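Local atomic coordinates of beta-catenin homolog sys-1 (Caenorhabditis elegans, PDB entry 3C2G), a protein that regulates transcription in the Wnt asymmetry pathway, activating or repressing target genes together with partners such as the TCF factor pop-1, which it binds directly. Residues T517-V522 and P563-N568; G496-A501 and S527-L532; L555-Q560 and R591-G596. All blocks are in the same frame, centred on the assembly; numbering follows the deposited sequence.

Contact 1. Residues T517-V522 and P563-N568; sequences TKQQLV and PTFIHN
Phe565 reaches from the first turn of helix 563-579 to Gln519 and Val522, which lie one turn apart on helix 515-535. From CB, which points toward that helix, CG is anti to the backbone N (chi1 179°), and this sends the ring outward across the gap. Across the two segments the contacts fall to CD2, CE2 and CZ. CD2 is 4.1 Å from Gln519 NE2, and the next atom, CE2, comes closest to that nitrogen at 3.8 Å. At the tip CZ meets two partners: it lies 4.1 Å from Gln519 NE2 and 4.0 Å from Val522 CG1. The amide nitrogen thus stands above one ring face, displaced toward the rim, with the amide plane almost upright on the ring at 86°. Gln519 gets there by a bend at chi2 (58°). No hydrogen bond crosses the contact; NE2 is instead bonded to Glu523 OE1, one turn further along its own helix, which probably helps to fix the amide over the ring. Val522 approaches obliquely and adds an apolar methyl at the tip. With an alanine in place of Phe565, Gln519 NE2 would probably lose the ring beneath it and Val522 CG1 its neighbour, opening a gap between the two helices. Other side chains close round the same ring: Glu523 and Ile526 from helix 515-535, and Leu555 from the loop that precedes helix 563-579. Val522 also rests on that leucine. The contact therefore seats the start of helix 563-579 on helix 515-535 within the all-helical armadillo domain, and Val522 links it to helix 494-507 through Phe506.

Contact 2. Residues G496-A501 and S527-L532; sequences GHICAA and SLLLVL
Ile498 turns CG1 anti to its carbonyl carbon (chi1 -53°) and then bends again at chi2 (-61°), bringing CD1 to Leu528. Leu528 answers with CG anti to its backbone N (chi1 177°), and its CD2 continues outward, extended from CA, toward the isoleucine. The two methyls meet tip to tip, Ile498 CD1 and Leu528 CD2 being 3.4 Å apart, a close methyl contact. The side chains themselves cross at a slant rather than running alongside each other. The other branch of the isoleucine, CG2, lies beside the carbonyl carbon and faces the next residue of the opposing helix: Ile498 CG2 is 4.4 Å from Leu529 CD2, a looser touch. One branched side chain is therefore shared between two successive leucines, with both of its arms in use. Every group that touches is apolar and buried, and no hydrogen bond crosses the contact.

Around this junction, Leu465 of helix 457-472 and Leu447 of helix 437-448 also pack against Ile498, while Leu472 lies on Leu532. Helices 494-507 and 515-535 thus meet over a hydrophobic core to which helices 437-448 and 457-472 also contribute, in the superhelical stack of helices of an armadillo domain.

Contact 3. Residues L555-Q560 and R591-G596; sequences LLNGNQ and RPMLEG
The backbone N of Met593 is hydrogen-bonded to Asp590 OD1 at the start of helix 591-598, and from this tethered residue a selenium reaches over to Leu556 and Asn557. Met593 is modelled as selenomethionine, with selenium in the place of sulfur. Its CG is anti to the backbone N (chi1 -169°), which carries the chain off the helix toward the loop; bends at the two following torsions then bring SE against the loop backbone. SE lies 3.7 Å from Leu556 O, above the plane of the carbonyl group and over the oxygen, and 4.1 Å from Leu556 CB. Asn557, a solvent-exposed residue, brings OD1 to 4.2 Å from Met593 SE. These are van der Waals approaches, and no hydrogen bond joins the two segments. The amide of Asn557 has a weak bond of its own, from ND2 to Asn554 OD1. Just beyond, the chain reverses in an inverse gamma turn centred on Asn559, marked by a weak hydrogen bond of 3.2 Å from Gln560 N to Gly558 O; the turn leads the loop into helix 563-579. In this part of the armadillo domain the loop packs on both helix 563-579 and the short helix 591-598. Leu556 touches both: its O and CB meet SE, and its side chain packs on Ile566 and Val569 of helix 563-579 as well. Leu553, of the same loop, touches both Met593 and Leu594, and Leu594 in turn rests on Leu570 of helix 563-579.

In the fold
Following the chain from the N terminus, all three contacts fall in its last quarter. Contact 2 opens first, on helix 494-507, and closes a loop of 25 residues on helix 515-535. Before it closes, contact 1 has opened on an earlier part of that same helix, so the two cross; contact 1 then spans 40 residues to helix 563-579. Contact 3 starts within that span, at 555-560, and ends at 591-596, crossing contact 1 in turn. Contacts 2 and 3 follow in series without touching. Contact 1 touches both, through Asn568 against Leu530 and Ile566 against Gln560, tying helices 494-507, 515-535, 563-579 and 591-598 together.

Contact 1. Residues T517-V522 and P563-N568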
ATOM      1  N   THR A 517       0.221   9.334  19.223  1.00 42.73           N
ATOM      2  CA  THR A 517      -0.919  10.043  18.651  1.00 41.87           C
ATOM      3  C   THR A 517      -1.870  10.578  19.726  1.00 41.10           C
ATOM      4  O   THR A 517      -2.485  11.633  19.548  1.00 40.12           O
ATOM      5  CB  THR A 517      -1.692   9.149  17.659  1.00 41.56           C
ATOM      6  OG1 THR A 517      -0.786   8.649  16.673  1.00 45.24           O
ATOM      7  CG2 THR A 517      -2.745   9.935  16.934  1.00 41.69           C
ATOM      8  N   LYS A 518      -1.991   9.843  20.826  1.00 40.42           N
ATOM      9  CA  LYS A 518      -2.797  10.269  21.960  1.00 40.86           C
ATOM     10  C   LYS A 518      -2.182  11.515  22.594  1.00 40.46           C
ATOM     11  O   LYS A 518      -2.887  12.475  22.915  1.00 40.50           O
ATOM     12  CB  LYS A 518      -2.955   9.137  22.990  1.00 41.02           C
ATOM     13  CG  LYS A 518      -3.912   8.033  22.541  1.00 43.51           C
ATOM     14  CD  LYS A 518      -3.680   6.722  23.259  1.00 45.22           C
ATOM     15  CE  LYS A 518      -4.567   6.586  24.475  1.00 48.52           C
ATOM     16  NZ  LYS A 518      -4.469   5.217  25.057  1.00 51.59           N
ATOM     17  N   GLN A 519      -0.864  11.507  22.747  1.00 39.56           N
ATOM     18  CA  GLN A 519      -0.181  12.676  23.248  1.00 39.33           C
ATOM     19  C   GLN A 519      -0.413  13.889  22.335  1.00 38.78           C
ATOM     20  O   GLN A 519      -0.690  14.974  22.839  1.00 39.19           O
ATOM     21  CB  GLN A 519       1.307  12.391  23.459  1.00 39.83           C
ATOM     22  CG  GLN A 519       2.127  13.585  23.975  1.00 42.55           C
ATOM     23  CD  GLN A 519       1.615  14.144  25.300  1.00 45.46           C
ATOM     24  OE1 GLN A 519       1.049  13.417  26.125  1.00 45.34           O
ATOM     25  NE2 GLN A 519       1.823  15.443  25.510  1.00 45.33           N
ATOM     26  N   GLN A 520      -0.337  13.714  21.011  1.00 37.66           N
ATOM     27  CA  GLN A 520      -0.512  14.859  20.105  1.00 37.15           C
ATOM     28  C   GLN A 520      -1.944  15.404  20.085  1.00 35.78           C
ATOM     29  O   GLN A 520      -2.141  16.589  19.853  1.00 35.99           O
ATOM     30  CB  GLN A 520       0.045  14.612  18.690  1.00 36.35           C
ATOM     31  CG  GLN A 520      -0.857  13.837  17.742  1.00 39.61           C
ATOM     32  CD  GLN A 520      -0.412  13.882  16.258  1.00 39.53           C
ATOM     33  OE1 GLN A 520       0.657  14.405  15.916  1.00 39.43           O
ATOM     34  NE2 GLN A 520      -1.249  13.315  15.381  1.00 38.98           N
ATOM     35  N   LEU A 521      -2.928  14.549  20.349  1.00 34.45           N
ATOM     36  CA  LEU A 521      -4.325  14.967  20.424  1.00 33.37           C
ATOM     37  C   LEU A 521      -4.550  15.832  21.655  1.00 34.20           C
ATOM     38  O   LEU A 521      -5.287  16.821  21.603  1.00 34.57           O
ATOM     39  CB  LEU A 521      -5.257  13.749  20.472  1.00 32.13           C
ATOM     40  CG  LEU A 521      -6.760  14.035  20.401  1.00 29.88           C
ATOM     41  CD1 LEU A 521      -7.477  12.928  19.697  1.00 29.01           C
ATOM     42  CD2 LEU A 521      -7.373  14.263  21.782  1.00 29.51           C
ATOM     43  N   VAL A 522      -3.923  15.432  22.761  1.00 34.38           N
ATOM     44  CA  VAL A 522      -4.005  16.145  24.018  1.00 34.12           C
ATOM     45  C   VAL A 522      -3.437  17.556  23.861  1.00 34.98           C
ATOM     46  O   VAL A 522      -4.085  18.538  24.256  1.00 34.66           O
ATOM     47  CB  VAL A 522      -3.276  15.360  25.130  1.00 34.08           C
ATOM     48  CG1 VAL A 522      -3.025  16.227  26.346  1.00 32.45           C
ATOM     49  CG2 VAL A 522      -4.092  14.133  25.513  1.00 33.37           C
ATOM     50  N   PRO A 563       8.473  22.249  26.091  1.00 63.09           N
ATOM     51  CA  PRO A 563       8.327  23.564  26.735  1.00 60.89           C
ATOM     52  C   PRO A 563       7.081  24.341  26.312  1.00 58.41           C
ATOM     53  O   PRO A 563       6.497  25.071  27.118  1.00 58.08           O
ATOM     54  CB  PRO A 563       9.588  24.311  26.294  1.00 60.98           C
ATOM     55  CG  PRO A 563       9.951  23.690  24.991  1.00 62.72           C
ATOM     56  CD  PRO A 563       9.589  22.232  25.125  1.00 63.24           C
ATOM     57  N   THR A 564       6.688  24.183  25.055  1.00 55.67           N
ATOM     58  CA  THR A 564       5.516  24.855  24.522  1.00 52.87           C
ATOM     59  C   THR A 564       4.220  24.247  25.081  1.00 50.57           C
ATOM     60  O   THR A 564       3.211  24.938  25.212  1.00 50.19           O
ATOM     61  CB  THR A 564       5.525  24.845  22.967  1.00 53.35           C
ATOM     62  OG1 THR A 564       4.335  25.466  22.468  1.00 53.62           O
ATOM     63  CG2 THR A 564       5.614  23.416  22.414  1.00 53.82           C
ATOM     64  N   PHE A 565       4.264  22.958  25.412  1.00 47.87           N
ATOM     65  CA  PHE A 565       3.121  22.262  25.999  1.00 45.48           C
ATOM     66  C   PHE A 565       2.901  22.713  27.441  1.00 44.54           C
ATOM     67  O   PHE A 565       1.776  23.016  27.831  1.00 44.76           O
ATOM     68  CB  PHE A 565       3.308  20.740  25.911  1.00 44.38           C
ATOM     69  CG  PHE A 565       2.183  19.942  26.521  1.00 42.39           C
ATOM     70  CD1 PHE A 565       0.863  20.141  26.123  1.00 41.71           C
ATOM     71  CD2 PHE A 565       2.450  18.968  27.483  1.00 41.30           C
ATOM     72  CE1 PHE A 565      -0.180  19.389  26.684  1.00 40.40           C
ATOM     73  CE2 PHE A 565       1.422  18.214  28.051  1.00 40.51           C
ATOM     74  CZ  PHE A 565       0.103  18.427  27.649  1.00 41.42           C
ATOM     75  N   ILE A 566       3.988  22.764  28.208  1.00 42.95           N
ATOM     76  CA  ILE A 566       3.991  23.258  29.582  1.00 41.59           C
ATOM     77  C   ILE A 566       3.445  24.684  29.654  1.00 40.82           C
ATOM     78  O   ILE A 566       2.559  24.993  30.465  1.00 40.10           O
ATOM     79  CB  ILE A 566       5.426  23.220  30.171  1.00 41.75           C
ATOM     80  CG1 ILE A 566       5.929  21.773  30.263  1.00 41.16           C
ATOM     81  CG2 ILE A 566       5.486  23.925  31.533  1.00 40.16           C
ATOM     82  CD1 ILE A 566       7.401  21.650  30.624  1.00 41.88           C
ATOM     83  N   HIS A 567       3.981  25.548  28.800  1.00 39.98           N
ATOM     84  CA  HIS A 567       3.558  26.935  28.769  1.00 39.44           C
ATOM     85  C   HIS A 567       2.075  27.010  28.440  1.00 39.19           C
ATOM     86  O   HIS A 567       1.348  27.802  29.046  1.00 39.61           O
ATOM     87  CB  HIS A 567       4.374  27.736  27.756  1.00 39.47           C
ATOM     88  CG  HIS A 567       3.982  29.180  27.673  1.00 39.83           C
ATOM     89  ND1 HIS A 567       4.287  30.092  28.662  1.00 39.18           N
ATOM     90  CD2 HIS A 567       3.313  29.870  26.719  1.00 40.78           C
ATOM     91  CE1 HIS A 567       3.817  31.280  28.325  1.00 40.23           C
ATOM     92  NE2 HIS A 567       3.221  31.173  27.150  1.00 41.51           N
ATOM     93  N   ASN A 568       1.628  26.179  27.496  1.00 37.77           N
ATOM     94  CA  ASN A 568       0.227  26.192  27.075  1.00 37.03           C
ATOM     95  C   ASN A 568      -0.701  25.751  28.209  1.00 36.33           C
ATOM     96  O   ASN A 568      -1.758  26.340  28.450  1.00 35.06           O
ATOM     97  CB  ASN A 568       0.024  25.331  25.821  1.00 36.38           C
ATOM     98  CG  ASN A 568       0.357  26.080  24.540  1.00 37.01           C
ATOM     99  OD1 ASN A 568       0.536  27.300  24.542  1.00 39.70           O
ATOM    100  ND2 ASN A 568       0.426  25.360  23.443  1.00 35.90           N
TER

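Contact 2. Residues G496-A501 and S527-L532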
ATOM      1  N   GLY A 496     -17.832  21.954  23.236  1.00 35.75           N
ATOM      2  CA  GLY A 496     -18.421  20.697  23.713  1.00 34.70           C
ATOM      3  C   GLY A 496     -17.865  19.486  22.980  1.00 34.35           C
ATOM      4  O   GLY A 496     -17.538  18.467  23.598  1.00 35.23           O
ATOM      5  N   HIS A 497     -17.741  19.608  21.663  1.00 32.79           N
ATOM      6  CA  HIS A 497     -17.148  18.558  20.846  1.00 32.41           C
ATOM      7  C   HIS A 497     -15.646  18.341  21.075  1.00 31.68           C
ATOM      8  O   HIS A 497     -15.203  17.194  21.117  1.00 32.26           O
ATOM      9  CB  HIS A 497     -17.484  18.769  19.367  1.00 31.49           C
ATOM     10  CG  HIS A 497     -18.952  18.717  19.088  1.00 32.66           C
ATOM     11  ND1 HIS A 497     -19.640  17.532  18.952  1.00 31.13           N
ATOM     12  CD2 HIS A 497     -19.873  19.703  18.959  1.00 33.56           C
ATOM     13  CE1 HIS A 497     -20.917  17.788  18.730  1.00 30.92           C
ATOM     14  NE2 HIS A 497     -21.084  19.098  18.726  1.00 31.69           N
ATOM     15  N   ILE A 498     -14.875  19.415  21.235  1.00 30.86           N
ATOM     16  CA  ILE A 498     -13.458  19.285  21.563  1.00 30.84           C
ATOM     17  C   ILE A 498     -13.348  18.499  22.865  1.00 32.39           C
ATOM     18  O   ILE A 498     -12.531  17.575  22.979  1.00 32.30           O
ATOM     19  CB  ILE A 498     -12.745  20.652  21.803  1.00 30.44           C
ATOM     20  CG1 ILE A 498     -12.938  21.663  20.658  1.00 31.31           C
ATOM     21  CG2 ILE A 498     -11.290  20.463  22.161  1.00 27.61           C
ATOM     22  CD1 ILE A 498     -12.434  21.257  19.340  1.00 35.63           C
ATOM     23  N   CYS A 499     -14.178  18.877  23.845  1.00 33.49           N
ATOM     24  CA  CYS A 499     -14.154  18.269  25.182  1.00 34.26           C
ATOM     25  C   CYS A 499     -14.546  16.795  25.159  1.00 33.44           C
ATOM     26  O   CYS A 499     -14.023  16.010  25.928  1.00 34.39           O
ATOM     27  CB  CYS A 499     -15.043  19.053  26.156  1.00 34.72           C
ATOM     28  SG  CYS A 499     -14.411  20.715  26.584  1.00 40.89           S
ATOM     29  N   ALA A 500     -15.453  16.420  24.266  1.00 32.67           N
ATOM     30  CA  ALA A 500     -15.824  15.021  24.104  1.00 32.84           C
ATOM     31  C   ALA A 500     -14.668  14.163  23.562  1.00 33.29           C
ATOM     32  O   ALA A 500     -14.482  13.023  23.998  1.00 33.32           O
ATOM     33  CB  ALA A 500     -17.033  14.900  23.227  1.00 32.45           C
ATOM     34  N   ALA A 501     -13.878  14.714  22.644  1.00 33.39           N
ATOM     35  CA  ALA A 501     -12.764  13.966  22.074  1.00 34.33           C
ATOM     36  C   ALA A 501     -11.671  13.787  23.114  1.00 35.70           C
ATOM     37  O   ALA A 501     -11.037  12.733  23.201  1.00 36.10           O
ATOM     38  CB  ALA A 501     -12.225  14.651  20.850  1.00 33.88           C
ATOM     39  N   SER A 527      -3.964  23.496  22.816  1.00 32.21           N
ATOM     40  CA  SER A 527      -3.534  24.540  21.916  1.00 31.69           C
ATOM     41  C   SER A 527      -4.718  25.138  21.162  1.00 31.45           C
ATOM     42  O   SER A 527      -4.745  26.331  20.872  1.00 32.09           O
ATOM     43  CB  SER A 527      -2.472  23.972  20.976  1.00 31.43           C
ATOM     44  OG  SER A 527      -2.359  24.744  19.816  1.00 33.41           O
ATOM     45  N   LEU A 528      -5.717  24.320  20.870  1.00 30.86           N
ATOM     46  CA  LEU A 528      -6.917  24.821  20.214  1.00 29.60           C
ATOM     47  C   LEU A 528      -7.819  25.628  21.171  1.00 30.03           C
ATOM     48  O   LEU A 528      -8.500  26.565  20.745  1.00 30.58           O
ATOM     49  CB  LEU A 528      -7.688  23.679  19.541  1.00 28.55           C
ATOM     50  CG  LEU A 528      -9.018  23.998  18.854  1.00 27.12           C
ATOM     51  CD1 LEU A 528      -8.881  25.085  17.812  1.00 23.40           C
ATOM     52  CD2 LEU A 528      -9.604  22.749  18.240  1.00 28.61           C
ATOM     53  N   LEU A 529      -7.836  25.275  22.450  1.00 29.88           N
ATOM     54  CA  LEU A 529      -8.632  26.032  23.402  1.00 30.84           C
ATOM     55  C   LEU A 529      -8.054  27.449  23.550  1.00 31.89           C
ATOM     56  O   LEU A 529      -8.811  28.419  23.643  1.00 31.36           O
ATOM     57  CB  LEU A 529      -8.719  25.327  24.743  1.00 30.67           C
ATOM     58  CG  LEU A 529      -9.505  24.015  24.762  1.00 31.23           C
ATOM     59  CD1 LEU A 529      -9.376  23.358  26.128  1.00 30.48           C
ATOM     60  CD2 LEU A 529     -10.976  24.216  24.390  1.00 29.92           C
ATOM     61  N   LEU A 530      -6.722  27.550  23.517  1.00 32.03           N
ATOM     62  CA  LEU A 530      -6.014  28.830  23.491  1.00 32.89           C
ATOM     63  C   LEU A 530      -6.343  29.692  22.268  1.00 34.26           C
ATOM     64  O   LEU A 530      -6.676  30.885  22.395  1.00 34.77           O
ATOM     65  CB  LEU A 530      -4.508  28.600  23.553  1.00 31.70           C
ATOM     66  CG  LEU A 530      -4.010  28.231  24.948  1.00 34.35           C
ATOM     67  CD1 LEU A 530      -2.521  28.021  24.923  1.00 34.15           C
ATOM     68  CD2 LEU A 530      -4.398  29.315  25.983  1.00 35.95           C
ATOM     69  N   VAL A 531      -6.236  29.083  21.091  1.00 34.73           N
ATOM     70  CA  VAL A 531      -6.525  29.760  19.844  1.00 35.34           C
ATOM     71  C   VAL A 531      -7.954  30.282  19.847  1.00 36.73           C
ATOM     72  O   VAL A 531      -8.171  31.429  19.509  1.00 36.30           O
ATOM     73  CB  VAL A 531      -6.246  28.850  18.619  1.00 35.04           C
ATOM     74  CG1 VAL A 531      -6.791  29.464  17.372  1.00 33.31           C
ATOM     75  CG2 VAL A 531      -4.742  28.613  18.463  1.00 33.98           C
ATOM     76  N   LEU A 532      -8.916  29.451  20.260  1.00 39.17           N
ATOM     77  CA  LEU A 532     -10.322  29.864  20.326  1.00 41.10           C
ATOM     78  C   LEU A 532     -10.502  31.046  21.262  1.00 43.66           C
ATOM     79  O   LEU A 532     -11.240  31.983  20.948  1.00 43.92           O
ATOM     80  CB  LEU A 532     -11.222  28.723  20.785  1.00 40.26           C
ATOM     81  CG  LEU A 532     -11.564  27.637  19.763  1.00 41.13           C
ATOM     82  CD1 LEU A 532     -11.914  26.327  20.477  1.00 37.61           C
ATOM     83  CD2 LEU A 532     -12.690  28.074  18.823  1.00 40.29           C
TER

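Contact 3. Residues L555-Q560 and R591-G596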
ATOM      1  N   LEU A 555      -1.980  17.132  33.482  1.00 47.09           N
ATOM      2  CA  LEU A 555      -1.298  16.629  32.283  1.00 47.70           C
ATOM      3  C   LEU A 555       0.228  16.671  32.422  1.00 49.16           C
ATOM      4  O   LEU A 555       0.945  16.017  31.670  1.00 48.61           O
ATOM      5  CB  LEU A 555      -1.697  17.464  31.069  1.00 46.41           C
ATOM      6  CG  LEU A 555      -2.758  17.060  30.046  1.00 44.33           C
ATOM      7  CD1 LEU A 555      -3.725  15.978  30.518  1.00 41.72           C
ATOM      8  CD2 LEU A 555      -3.513  18.319  29.638  1.00 41.36           C
ATOM      9  N   LEU A 556       0.711  17.463  33.373  1.00 51.66           N
ATOM     10  CA  LEU A 556       2.141  17.685  33.544  1.00 54.15           C
ATOM     11  C   LEU A 556       2.731  16.794  34.613  1.00 56.94           C
ATOM     12  O   LEU A 556       3.931  16.839  34.857  1.00 57.64           O
ATOM     13  CB  LEU A 556       2.428  19.138  33.907  1.00 53.15           C
ATOM     14  CG  LEU A 556       2.048  20.252  32.938  1.00 51.08           C
ATOM     15  CD1 LEU A 556       2.613  21.565  33.460  1.00 48.70           C
ATOM     16  CD2 LEU A 556       2.546  19.973  31.536  1.00 48.39           C
ATOM     17  N   ASN A 557       1.885  15.988  35.250  1.00 60.51           N
ATOM     18  CA  ASN A 557       2.320  15.082  36.319  1.00 63.81           C
ATOM     19  C   ASN A 557       3.348  14.028  35.862  1.00 65.83           C
ATOM     20  O   ASN A 557       4.106  13.500  36.678  1.00 66.32           O
ATOM     21  CB  ASN A 557       1.110  14.425  37.006  1.00 63.95           C
ATOM     22  CG  ASN A 557       0.216  15.442  37.749  1.00 64.95           C
ATOM     23  OD1 ASN A 557       0.606  16.595  37.982  1.00 64.76           O
ATOM     24  ND2 ASN A 557      -0.988  15.005  38.123  1.00 64.03           N
ATOM     25  N   GLY A 558       3.376  13.737  34.561  1.00 67.76           N
ATOM     26  CA  GLY A 558       4.399  12.861  33.997  1.00 69.92           C
ATOM     27  C   GLY A 558       5.706  13.601  33.760  1.00 71.58           C
ATOM     28  O   GLY A 558       5.917  14.712  34.275  1.00 71.65           O
ATOM     29  N   ASN A 559       6.591  12.976  32.985  1.00 72.88           N
ATOM     30  CA  ASN A 559       7.849  13.594  32.581  1.00 73.94           C
ATOM     31  C   ASN A 559       7.656  14.333  31.257  1.00 74.72           C
ATOM     32  O   ASN A 559       8.212  13.953  30.218  1.00 75.09           O
ATOM     33  CB  ASN A 559       8.963  12.545  32.481  1.00 74.09           C
ATOM     34  N   GLN A 560       6.843  15.387  31.306  1.00 75.30           N
ATOM     35  CA  GLN A 560       6.522  16.185  30.125  1.00 75.55           C
ATOM     36  C   GLN A 560       7.563  17.283  29.978  1.00 75.04           C
ATOM     37  O   GLN A 560       7.630  18.209  30.796  1.00 75.43           O
ATOM     38  CB  GLN A 560       5.105  16.764  30.225  1.00 75.92           C
ATOM     39  CG  GLN A 560       4.026  15.739  30.616  1.00 77.59           C
ATOM     40  CD  GLN A 560       3.829  14.627  29.584  1.00 80.07           C
ATOM     41  OE1 GLN A 560       3.838  14.868  28.371  1.00 81.23           O
ATOM     42  NE2 GLN A 560       3.640  13.402  30.068  1.00 80.74           N
ATOM     43  N   ARG A 591       0.941  20.651  44.036  1.00 57.21           N
ATOM     44  CA  ARG A 591       1.392  22.005  44.324  1.00 58.81           C
ATOM     45  C   ARG A 591       2.927  22.199  44.292  1.00 60.04           C
ATOM     46  O   ARG A 591       3.399  23.174  43.707  1.00 59.89           O
ATOM     47  CB  ARG A 591       0.794  22.493  45.648  1.00 58.93           C
ATOM     48  CG  ARG A 591       0.768  24.000  45.770  1.00 60.46           C
ATOM     49  CD  ARG A 591       0.550  24.463  47.202  1.00 63.01           C
ATOM     50  NE  ARG A 591       0.899  25.876  47.334  1.00 64.56           N
ATOM     51  CZ  ARG A 591       0.026  26.879  47.301  1.00 66.43           C
ATOM     52  NH1 ARG A 591      -1.277  26.650  47.157  1.00 66.04           N
ATOM     53  NH2 ARG A 591       0.461  28.125  47.421  1.00 68.44           N
ATOM     54  N   PRO A 592       3.707  21.287  44.921  1.00 61.43           N
ATOM     55  CA  PRO A 592       5.169  21.444  44.872  1.00 62.50           C
ATOM     56  C   PRO A 592       5.730  21.402  43.455  1.00 63.53           C
ATOM     57  O   PRO A 592       6.715  22.082  43.162  1.00 63.44           O
ATOM     58  CB  PRO A 592       5.686  20.241  45.675  1.00 62.48           C
ATOM     59  CG  PRO A 592       4.555  19.849  46.543  1.00 62.60           C
ATOM     60  CD  PRO A 592       3.326  20.108  45.722  1.00 61.64           C
HETATM   61  N   MSE A 593       5.106  20.614  42.587  1.00 64.84           N
HETATM   62  CA  MSE A 593       5.493  20.598  41.183  1.00 67.63           C
HETATM   63  C   MSE A 593       5.287  21.957  40.507  1.00 64.77           C
HETATM   64  O   MSE A 593       6.131  22.403  39.731  1.00 64.75           O
HETATM   65  CB  MSE A 593       4.738  19.518  40.428  1.00 67.08           C
HETATM   66  CG  MSE A 593       5.297  19.281  39.052  1.00 70.79           C
HETATM   67 SE   MSE A 593       3.889  19.227  37.719  1.00 77.70          SE
HETATM   68  CE  MSE A 593       3.312  21.096  37.732  1.00 74.02           C
ATOM     69  N   LEU A 594       4.169  22.608  40.805  1.00 63.24           N
ATOM     70  CA  LEU A 594       3.884  23.924  40.249  1.00 61.80           C
ATOM     71  C   LEU A 594       4.850  24.980  40.794  1.00 61.98           C
ATOM     72  O   LEU A 594       5.241  25.894  40.073  1.00 61.25           O
ATOM     73  CB  LEU A 594       2.424  24.319  40.506  1.00 61.47           C
ATOM     74  CG  LEU A 594       1.920  25.693  40.052  1.00 59.51           C
ATOM     75  CD1 LEU A 594       2.100  25.894  38.558  1.00 57.18           C
ATOM     76  CD2 LEU A 594       0.468  25.861  40.438  1.00 60.35           C
ATOM     77  N   GLU A 595       5.233  24.846  42.064  1.00 62.49           N
ATOM     78  CA  GLU A 595       6.205  25.756  42.671  1.00 63.00           C
ATOM     79  C   GLU A 595       7.555  25.579  41.990  1.00 63.25           C
ATOM     80  O   GLU A 595       8.221  26.562  41.656  1.00 62.95           O
ATOM     81  CB  GLU A 595       6.317  25.536  44.184  1.00 62.97           C
ATOM     82  N   GLY A 596       7.930  24.322  41.760  1.00 63.66           N
ATOM     83  CA  GLY A 596       9.113  23.988  40.968  1.00 64.86           C
ATOM     84  C   GLY A 596       9.180  24.741  39.649  1.00 66.13           C
ATOM     85  O   GLY A 596      10.244  25.236  39.268  1.00 66.61           O
TER